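Local coordinates for LRR receptor-like serine/threonine-protein kinase RGI3 (Arabidopsis thaliana, PDB 5HZ0) that serves as a receptor for RGF peptide hormones, which maintain the root stem cell niche, and pairs with SERK co-receptors once the peptide is bound, at residues Leu352-Ser363 with Asn375-Leu386; Gly460-Lys469 with Leu481-Leu492. The protein carries 5 engineered substitutions. All coordinates share one frame; numbering follows the deposited sequence.

Both contacts join successive turns of the leucine-rich-repeat solenoid that forms the extracellular, peptide-binding part of this receptor, where each turn of chain bonds edge-on to the turn that follows it. Contact 1 comes first along the chain and closes before contact 2 opens; their centres lie about 30 Å apart and their nearest atoms about 16 Å. Contact 1 joins the neighbouring parallel strands 354-356 and 378-380 together with the turns that follow them, on the side that receives the hormone. Contact 2 joins two later loops, those leading from strands 459-460 and 480-481 toward strands 473-475 and 497-499. Together they sample two sectors of the same coil: the ligand-binding strand side and the connecting segments that close each turn.

Contact 1. Residues Leu352-Ser363 with Asn375-Leu386; sequences LQAIDLSYNSLS and NLTKLLLLSNDL
Ile355 lays its CD1 against Leu376 CD1 at 3.8 Å, the two side chains crossing at about a right angle between adjacent turns of a leucine-rich-repeat solenoid. Strands 354-356 and 378-380 run parallel here, 10° apart. Ile355 sits at the centre of their ladder: its N donates to Lys378 O, and its O accepts from Leu380 N. Before it, Gln353 O is gripped by three donors, Thr377 N and Lys378 N in the carbonyl plane and Thr377 OG1 from above it.

Ala354, Asp356, Lys378 and Leu380 share the face that meets the hormone. Asp356 OD2 bonds the backbone of the bound peptide and Lys378 NZ one of its polar side chains. A chi1 of -168° turns the Asp356 carboxylate away from its own N and alongside Leu380, whose side chain it crosses obliquely. OD1 closes an Asx turn by accepting from Ser358 N and also takes Ser358 OG, which probably steadies the carboxylate.

Asn384 links the turns through two weak bonds, ND2 to Leu357 O at 3.3 Å and OD1 from Leu362 N. In this asparagine ladder Leu357 O also accepts from Asn360 ND2 at 2.8 Å.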
loop_
_atom_site.group_PDB
_atom_site.type_symbol
_atom_site.label_atom_id
_atom_site.label_comp_id
_atom_site.label_asym_id
_atom_site.label_seq_id
_atom_site.Cartn_x
_atom_site.Cartn_y
_atom_site.Cartn_z
ATOM N N LEU A 352 -17.333 -10.563 4.741
ATOM C CA LEU A 352 -16.706 -9.396 4.106
ATOM C C LEU A 352 -15.974 -8.499 5.109
ATOM O O LEU A 352 -16.573 -7.981 6.047
ATOM C CB LEU A 352 -17.756 -8.560 3.375
ATOM C CG LEU A 352 -18.045 -9.015 1.947
ATOM C CD1 LEU A 352 -19.235 -8.261 1.382
ATOM C CD2 LEU A 352 -16.806 -8.873 1.075
ATOM N N GLN A 353 -14.667 -8.341 4.915
ATOM C CA GLN A 353 -13.881 -7.412 5.715
ATOM C C GLN A 353 -13.820 -5.999 5.151
ATOM O O GLN A 353 -13.892 -5.013 5.887
ATOM C CB GLN A 353 -12.503 -7.992 6.011
ATOM C CG GLN A 353 -12.619 -9.273 6.825
ATOM C CD GLN A 353 -11.341 -10.079 6.877
ATOM O OE1 GLN A 353 -10.276 -9.626 6.449
ATOM N NE2 GLN A 353 -11.442 -11.295 7.390
ATOM N N ALA A 354 -13.660 -5.916 3.835
ATOM C CA ALA A 354 -13.447 -4.644 3.161
ATOM C C ALA A 354 -14.227 -4.572 1.866
ATOM O O ALA A 354 -14.075 -5.418 0.978
ATOM C CB ALA A 354 -11.960 -4.432 2.891
ATOM N N ILE A 355 -15.069 -3.559 1.760
ATOM C CA ILE A 355 -15.720 -3.261 0.497
ATOM C C ILE A 355 -15.270 -1.860 0.030
ATOM O O ILE A 355 -15.499 -0.882 0.737
ATOM C CB ILE A 355 -17.249 -3.273 0.659
ATOM C CG1 ILE A 355 -17.725 -4.632 1.160
ATOM C CG2 ILE A 355 -17.937 -2.910 -0.652
ATOM C CD1 ILE A 355 -19.153 -4.614 1.664
ATOM N N ASP A 356 -14.596 -1.769 -1.119
ATOM C CA ASP A 356 -14.366 -0.461 -1.734
ATOM C C ASP A 356 -14.962 -0.419 -3.139
ATOM O O ASP A 356 -14.430 -1.016 -4.086
ATOM C CB ASP A 356 -12.866 -0.123 -1.776
ATOM C CG ASP A 356 -12.582 1.355 -2.141
ATOM O OD1 ASP A 356 -13.480 2.048 -2.682
ATOM O OD2 ASP A 356 -11.443 1.820 -1.876
ATOM N N LEU A 357 -16.086 0.287 -3.239
ATOM C CA LEU A 357 -16.787 0.587 -4.495
ATOM C C LEU A 357 -16.646 2.037 -5.036
ATOM O O LEU A 357 -17.400 2.445 -5.928
ATOM C CB LEU A 357 -18.244 0.127 -4.413
ATOM C CG LEU A 357 -18.371 -1.356 -4.046
ATOM C CD1 LEU A 357 -19.821 -1.781 -3.890
ATOM C CD2 LEU A 357 -17.654 -2.237 -5.070
ATOM N N SER A 358 -15.748 2.826 -4.454
ATOM C CA SER A 358 -15.644 4.268 -4.783
ATOM C C SER A 358 -15.371 4.531 -6.253
ATOM O O SER A 358 -14.901 3.662 -6.981
ATOM C CB SER A 358 -14.515 4.956 -3.999
ATOM O OG SER A 358 -14.610 4.777 -2.593
ATOM N N TYR A 359 -15.700 5.741 -6.687
ATOM C CA TYR A 359 -15.424 6.187 -8.052
ATOM C C TYR A 359 -16.097 5.300 -9.089
ATOM O O TYR A 359 -15.452 4.691 -9.950
ATOM C CB TYR A 359 -13.912 6.281 -8.322
ATOM C CG TYR A 359 -13.199 7.307 -7.476
ATOM C CD1 TYR A 359 -13.314 8.670 -7.748
ATOM C CD2 TYR A 359 -12.393 6.916 -6.421
ATOM C CE1 TYR A 359 -12.664 9.616 -6.965
ATOM C CE2 TYR A 359 -11.744 7.837 -5.642
ATOM C CZ TYR A 359 -11.875 9.182 -5.917
ATOM O OH TYR A 359 -11.211 10.077 -5.125
ATOM N N ASN A 360 -17.419 5.285 -9.013
ATOM C CA ASN A 360 -18.257 4.665 -10.015
ATOM C C ASN A 360 -19.499 5.516 -10.203
ATOM O O ASN A 360 -19.583 6.652 -9.733
ATOM C CB ASN A 360 -18.670 3.251 -9.596
ATOM C CG ASN A 360 -17.553 2.242 -9.756
ATOM O OD1 ASN A 360 -17.268 1.812 -10.867
ATOM N ND2 ASN A 360 -16.930 1.845 -8.646
ATOM N N SER A 361 -20.443 4.966 -10.945
ATOM C CA SER A 361 -21.759 5.543 -11.129
ATOM C C SER A 361 -22.898 4.955 -10.295
ATOM O O SER A 361 -24.062 5.123 -10.648
ATOM C CB SER A 361 -22.104 5.619 -12.592
ATOM O OG SER A 361 -21.403 6.714 -13.118
ATOM N N LEU A 362 -22.566 4.179 -9.272
ATOM C CA LEU A 362 -23.587 3.545 -8.449
ATOM C C LEU A 362 -24.664 4.521 -7.976
ATOM O O LEU A 362 -24.362 5.629 -7.523
ATOM C CB LEU A 362 -22.935 2.853 -7.255
ATOM C CG LEU A 362 -21.901 1.811 -7.675
ATOM C CD1 LEU A 362 -21.024 1.390 -6.495
ATOM C CD2 LEU A 362 -22.613 0.630 -8.324
ATOM N N SER A 363 -25.924 4.113 -8.117
ATOM C CA SER A 363 -27.044 4.937 -7.682
ATOM C C SER A 363 -27.938 4.182 -6.715
ATOM O O SER A 363 -27.658 3.046 -6.370
ATOM C CB SER A 363 -27.854 5.472 -8.877
ATOM O OG SER A 363 -27.856 4.568 -9.967
ATOM N N ASN A 375 -18.302 -8.427 10.567
ATOM C CA ASN A 375 -16.862 -8.330 10.325
ATOM C C ASN A 375 -16.328 -7.218 9.392
ATOM O O ASN A 375 -15.135 -7.167 9.114
ATOM C CB ASN A 375 -16.260 -9.706 10.026
ATOM C CG ASN A 375 -15.704 -10.362 11.268
ATOM O OD1 ASN A 375 -15.913 -11.557 11.512
ATOM N ND2 ASN A 375 -14.984 -9.579 12.070
ATOM N N LEU A 376 -17.198 -6.344 8.895
ATOM C CA LEU A 376 -16.771 -5.338 7.930
ATOM C C LEU A 376 -16.012 -4.211 8.650
ATOM O O LEU A 376 -16.587 -3.498 9.477
ATOM C CB LEU A 376 -18.014 -4.771 7.264
ATOM C CG LEU A 376 -17.879 -3.910 6.007
ATOM C CD1 LEU A 376 -17.224 -4.709 4.892
ATOM C CD2 LEU A 376 -19.244 -3.402 5.562
ATOM N N THR A 377 -14.716 -4.070 8.358
ATOM C CA THR A 377 -13.911 -2.949 8.877
ATOM C C THR A 377 -13.943 -1.700 8.005
ATOM O O THR A 377 -13.904 -0.573 8.501
ATOM C CB THR A 377 -12.445 -3.335 9.173
ATOM O OG1 THR A 377 -11.782 -3.677 7.955
ATOM C CG2 THR A 377 -12.397 -4.523 10.122
ATOM N N LYS A 378 -13.972 -1.917 6.695
ATOM C CA LYS A 378 -13.844 -0.825 5.744
ATOM C C LYS A 378 -15.011 -0.800 4.785
ATOM O O LYS A 378 -15.271 -1.778 4.077
ATOM C CB LYS A 378 -12.549 -0.961 4.959
ATOM C CG LYS A 378 -11.307 -0.860 5.805
ATOM C CD LYS A 378 -10.095 -1.065 4.920
ATOM C CE LYS A 378 -8.802 -0.947 5.694
ATOM N NZ LYS A 378 -7.691 -1.395 4.819
ATOM N N LEU A 379 -15.716 0.326 4.772
ATOM C CA LEU A 379 -16.776 0.544 3.795
ATOM C C LEU A 379 -16.474 1.855 3.057
ATOM O O LEU A 379 -16.511 2.948 3.647
ATOM C CB LEU A 379 -18.147 0.573 4.483
ATOM C CG LEU A 379 -19.404 0.800 3.639
ATOM C CD1 LEU A 379 -19.398 -0.120 2.445
ATOM C CD2 LEU A 379 -20.720 0.612 4.449
ATOM N N LEU A 380 -16.139 1.739 1.773
ATOM C CA LEU A 380 -15.783 2.912 0.979
ATOM C C LEU A 380 -16.625 2.955 -0.276
ATOM O O LEU A 380 -16.434 2.169 -1.212
ATOM C CB LEU A 380 -14.311 2.831 0.613
ATOM C CG LEU A 380 -13.436 2.475 1.818
ATOM C CD1 LEU A 380 -12.053 2.018 1.390
ATOM C CD2 LEU A 380 -13.349 3.651 2.791
ATOM N N LEU A 381 -17.606 3.854 -0.222
ATOM C CA LEU A 381 -18.575 4.143 -1.276
ATOM C C LEU A 381 -18.415 5.534 -1.931
ATOM O O LEU A 381 -19.333 6.022 -2.606
ATOM C CB LEU A 381 -20.002 3.907 -0.766
ATOM C CG LEU A 381 -20.340 2.528 -0.190
ATOM C CD1 LEU A 381 -21.817 2.479 0.123
ATOM C CD2 LEU A 381 -19.959 1.388 -1.123
ATOM N N LEU A 382 -17.318 6.214 -1.615
ATOM C CA LEU A 382 -17.137 7.605 -2.002
ATOM C C LEU A 382 -17.178 7.849 -3.511
ATOM O O LEU A 382 -16.891 6.957 -4.305
ATOM C CB LEU A 382 -15.889 8.225 -1.345
ATOM C CG LEU A 382 -14.461 7.800 -1.699
ATOM C CD1 LEU A 382 -13.898 8.572 -2.895
ATOM C CD2 LEU A 382 -13.568 7.980 -0.499
ATOM N N SER A 383 -17.586 9.052 -3.897
ATOM C CA SER A 383 -17.719 9.399 -5.317
ATOM C C SER A 383 -18.588 8.442 -6.151
ATOM O O SER A 383 -18.094 7.648 -6.941
ATOM C CB SER A 383 -16.364 9.607 -5.989
ATOM O OG SER A 383 -16.560 9.794 -7.380
ATOM N N ASN A 384 -19.889 8.528 -5.953
ATOM C CA ASN A 384 -20.843 7.800 -6.763
ATOM C C ASN A 384 -22.053 8.702 -6.899
ATOM O O ASN A 384 -21.965 9.894 -6.617
ATOM C CB ASN A 384 -21.230 6.467 -6.104
ATOM C CG ASN A 384 -20.208 5.373 -6.350
ATOM O OD1 ASN A 384 -20.160 4.814 -7.429
ATOM N ND2 ASN A 384 -19.393 5.065 -5.344
ATOM N N ASP A 385 -23.150 8.149 -7.400
ATOM C CA ASP A 385 -24.442 8.836 -7.436
ATOM C C ASP A 385 -25.414 8.457 -6.320
ATOM O O ASP A 385 -26.618 8.582 -6.498
ATOM C CB ASP A 385 -25.114 8.818 -8.810
ATOM C CG ASP A 385 -26.118 9.957 -8.973
ATOM O OD1 ASP A 385 -25.882 11.032 -8.376
ATOM O OD2 ASP A 385 -27.142 9.783 -9.669
ATOM N N LEU A 386 -24.915 7.837 -5.261
ATOM C CA LEU A 386 -25.762 7.340 -4.167
ATOM C C LEU A 386 -26.600 8.409 -3.454
ATOM O O LEU A 386 -26.092 9.449 -3.053
ATOM C CB LEU A 386 -24.908 6.588 -3.135
ATOM C CG LEU A 386 -24.104 5.391 -3.630
ATOM C CD1 LEU A 386 -23.107 4.986 -2.571
ATOM C CD2 LEU A 386 -25.040 4.238 -3.917
#

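Contact 2. Residues Gly460-Lys469 with Leu481-Leu492; sequences GSLLGTTLPK and LSSTLPPGIGLL
Leu462, Leu492 and Lys469 carry this contact between two consecutive connecting loops of the receptor. Leu462 points toward 481-492, and a chi1 of -168° carries CG over to the other loop, where the two methyls meet different partners. The Leu462 and Leu481 side chains cross obliquely, CD1 to CD1 at 4.0 Å; with Leu485 it lies side by side, Leu462 CD2 4.2 Å from Leu485 CD1, and CD2 also approaches the ring of Pro486. The same ring reaches the backbone of Leu462, with Pro486 CG set against Leu462 O.

At the far end Leu492 supplies a single branch: its CD2 lies 3.6 Å from Pro468 O and 3.8 Å from Lys469 CA. Lys469, extended beyond CG, crosses Leu491 so that its outer part passes that residue, CD standing 4.1 Å from Leu491 O and NZ near Leu491 CD1. Inward, both Leu467 and Leu492 touch Ile474 of strand 473-475, which ties the loops to the strand side of the coil.

Between these ends Gly464 and Gly488 bring their backbones together, CA to CA at 4.3 Å. One hydrogen bond spans the loops, from Ser482 N to Gly460 O, with an N-H...O angle of 165°. Leucine and proline packing between successive turns, with a short 3-10 segment, 487-491, forming part of the contact, is characteristic of the non-strand side of a plant leucine-rich-repeat solenoid.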
loop_
_atom_site.group_PDB
_atom_site.type_symbol
_atom_site.label_atom_id
_atom_site.label_comp_id
_atom_site.label_asym_id
_atom_site.label_seq_id
_atom_site.Cartn_x
_atom_site.Cartn_y
_atom_site.Cartn_z
ATOM N N GLY A 460 -28.136 24.029 12.905
ATOM C CA GLY A 460 -28.297 24.110 14.342
ATOM C C GLY A 460 -27.016 24.470 15.057
ATOM O O GLY A 460 -26.108 25.054 14.477
ATOM N N SER A 461 -26.950 24.111 16.329
ATOM C CA SER A 461 -25.866 24.539 17.184
ATOM C C SER A 461 -24.844 23.434 17.364
ATOM O O SER A 461 -25.024 22.325 16.868
ATOM C CB SER A 461 -26.415 25.013 18.528
ATOM O OG SER A 461 -25.374 25.144 19.472
ATOM N N LEU A 462 -23.778 23.748 18.090
ATOM C CA LEU A 462 -22.609 22.886 18.180
ATOM C C LEU A 462 -22.170 22.789 19.641
ATOM O O LEU A 462 -21.849 23.799 20.260
ATOM C CB LEU A 462 -21.485 23.478 17.317
ATOM C CG LEU A 462 -20.248 22.628 17.010
ATOM C CD1 LEU A 462 -20.549 21.580 15.937
ATOM C CD2 LEU A 462 -19.066 23.499 16.611
ATOM N N LEU A 463 -22.168 21.591 20.210
ATOM C CA LEU A 463 -21.838 21.449 21.631
ATOM C C LEU A 463 -20.605 20.574 21.891
ATOM O O LEU A 463 -20.308 19.650 21.125
ATOM C CB LEU A 463 -23.025 20.877 22.423
ATOM C CG LEU A 463 -24.347 21.616 22.645
ATOM C CD1 LEU A 463 -24.380 23.003 22.040
ATOM C CD2 LEU A 463 -25.494 20.775 22.106
ATOM N N GLY A 464 -19.906 20.856 22.990
ATOM C CA GLY A 464 -18.786 20.037 23.415
ATOM C C GLY A 464 -19.198 18.621 23.791
ATOM O O GLY A 464 -18.469 17.666 23.518
ATOM N N THR A 465 -20.369 18.485 24.417
ATOM C CA THR A 465 -20.910 17.180 24.817
ATOM C C THR A 465 -21.264 16.324 23.615
ATOM O O THR A 465 -21.451 15.111 23.728
ATOM C CB THR A 465 -22.206 17.334 25.629
ATOM O OG1 THR A 465 -23.021 18.356 25.034
ATOM C CG2 THR A 465 -21.902 17.693 27.076
ATOM N N THR A 466 -21.376 16.974 22.467
ATOM C CA THR A 466 -21.828 16.325 21.259
ATOM C C THR A 466 -20.682 15.567 20.594
ATOM O O THR A 466 -20.918 14.730 19.735
ATOM C CB THR A 466 -22.437 17.364 20.291
ATOM O OG1 THR A 466 -23.375 18.178 21.006
ATOM C CG2 THR A 466 -23.144 16.693 19.122
ATOM N N LEU A 467 -19.442 15.827 21.008
ATOM C CA LEU A 467 -18.296 15.234 20.311
ATOM C C LEU A 467 -17.351 14.407 21.194
ATOM O O LEU A 467 -17.083 14.771 22.332
ATOM C CB LEU A 467 -17.520 16.325 19.564
ATOM C CG LEU A 467 -18.271 16.986 18.395
ATOM C CD1 LEU A 467 -17.455 18.104 17.736
ATOM C CD2 LEU A 467 -18.714 15.945 17.360
ATOM N N PRO A 468 -16.844 13.281 20.662
ATOM C CA PRO A 468 -15.921 12.429 21.424
ATOM C C PRO A 468 -14.547 13.046 21.596
ATOM O O PRO A 468 -14.019 13.644 20.661
ATOM C CB PRO A 468 -15.829 11.150 20.583
ATOM C CG PRO A 468 -16.320 11.514 19.249
ATOM C CD PRO A 468 -17.314 12.622 19.436
ATOM N N LYS A 469 -13.953 12.853 22.768
ATOM C CA LYS A 469 -12.743 13.580 23.145
ATOM C C LYS A 469 -11.474 12.988 22.532
ATOM O O LYS A 469 -10.369 13.490 22.739
ATOM C CB LYS A 469 -12.631 13.640 24.668
ATOM C CG LYS A 469 -13.830 14.303 25.345
ATOM C CD LYS A 469 -13.520 14.598 26.806
ATOM C CE LYS A 469 -14.753 15.028 27.586
ATOM N NZ LYS A 469 -14.384 15.447 28.971
ATOM N N LEU A 481 -24.307 25.602 10.114
ATOM C CA LEU A 481 -24.152 25.605 11.581
ATOM C C LEU A 481 -24.243 27.006 12.218
ATOM O O LEU A 481 -23.769 27.991 11.652
ATOM C CB LEU A 481 -22.821 24.950 11.986
ATOM C CG LEU A 481 -22.604 23.458 11.679
ATOM C CD1 LEU A 481 -21.266 22.976 12.224
ATOM C CD2 LEU A 481 -23.751 22.592 12.219
ATOM N N SER A 482 -24.863 27.101 13.394
ATOM C CA SER A 482 -25.067 28.411 14.021
ATOM C C SER A 482 -24.886 28.457 15.540
ATOM O O SER A 482 -24.437 27.496 16.175
ATOM C CB SER A 482 -26.432 29.009 13.644
ATOM O OG SER A 482 -27.486 28.410 14.392
ATOM N N SER A 483 -25.275 29.601 16.089
ATOM C CA SER A 483 -24.956 30.039 17.444
ATOM C C SER A 483 -23.452 30.063 17.715
ATOM O O SER A 483 -22.662 30.287 16.804
ATOM C CB SER A 483 -25.670 29.176 18.482
ATOM O OG SER A 483 -25.500 29.731 19.775
ATOM N N THR A 484 -23.047 29.737 18.937
ATOM C CA THR A 484 -21.679 30.020 19.347
ATOM C C THR A 484 -20.807 28.787 19.409
ATOM O O THR A 484 -21.282 27.693 19.697
ATOM C CB THR A 484 -21.632 30.709 20.725
ATOM O OG1 THR A 484 -22.392 29.937 21.660
ATOM C CG2 THR A 484 -22.202 32.122 20.652
ATOM N N LEU A 485 -19.529 28.970 19.121
ATOM C CA LEU A 485 -18.544 27.922 19.326
ATOM C C LEU A 485 -18.465 27.665 20.831
ATOM O O LEU A 485 -18.063 28.539 21.601
ATOM C CB LEU A 485 -17.192 28.349 18.745
ATOM C CG LEU A 485 -15.971 27.433 18.885
ATOM C CD1 LEU A 485 -16.202 26.074 18.260
ATOM C CD2 LEU A 485 -14.773 28.102 18.247
ATOM N N PRO A 486 -18.854 26.456 21.254
ATOM C CA PRO A 486 -19.045 26.166 22.677
ATOM C C PRO A 486 -17.727 26.204 23.441
ATOM O O PRO A 486 -16.672 25.901 22.873
ATOM C CB PRO A 486 -19.606 24.746 22.660
ATOM C CG PRO A 486 -19.007 24.134 21.442
ATOM C CD PRO A 486 -18.978 25.246 20.422
ATOM N N PRO A 487 -17.781 26.592 24.722
ATOM C CA PRO A 487 -16.561 26.600 25.528
ATOM C C PRO A 487 -15.971 25.196 25.606
ATOM O O PRO A 487 -14.750 25.018 25.633
ATOM C CB PRO A 487 -17.045 27.091 26.905
ATOM C CG PRO A 487 -18.524 26.973 26.883
ATOM C CD PRO A 487 -18.939 27.120 25.458
ATOM N N GLY A 488 -16.853 24.202 25.575
ATOM C CA GLY A 488 -16.457 22.813 25.691
ATOM C C GLY A 488 -15.591 22.311 24.554
ATOM O O GLY A 488 -15.129 21.171 24.573
ATOM N N ILE A 489 -15.378 23.153 23.550
ATOM C CA ILE A 489 -14.425 22.844 22.501
ATOM C C ILE A 489 -13.050 22.648 23.145
ATOM O O ILE A 489 -12.209 21.912 22.633
ATOM C CB ILE A 489 -14.395 23.965 21.421
ATOM C CG1 ILE A 489 -13.751 23.461 20.121
ATOM C CG2 ILE A 489 -13.713 25.229 21.955
ATOM C CD1 ILE A 489 -12.249 23.621 20.067
ATOM N N GLY A 490 -12.835 23.290 24.292
ATOM C CA GLY A 490 -11.595 23.133 25.026
ATOM C C GLY A 490 -11.417 21.750 25.632
ATOM O O GLY A 490 -10.386 21.465 26.228
ATOM N N LEU A 491 -12.418 20.890 25.493
ATOM C CA LEU A 491 -12.318 19.527 26.010
ATOM C C LEU A 491 -11.597 18.580 25.069
ATOM O O LEU A 491 -11.073 17.560 25.509
ATOM C CB LEU A 491 -13.693 18.964 26.385
ATOM C CG LEU A 491 -14.360 19.782 27.491
ATOM C CD1 LEU A 491 -15.732 19.223 27.890
ATOM C CD2 LEU A 491 -13.413 19.879 28.685
ATOM N N LEU A 492 -11.529 18.913 23.783
ATOM C CA LEU A 492 -10.828 18.013 22.882
ATOM C C LEU A 492 -9.376 18.461 22.832
ATOM O O LEU A 492 -9.034 19.414 22.149
ATOM C CB LEU A 492 -11.448 18.059 21.489
ATOM C CG LEU A 492 -12.965 18.265 21.414
ATOM C CD1 LEU A 492 -13.376 18.686 20.009
ATOM C CD2 LEU A 492 -13.724 17.021 21.822
#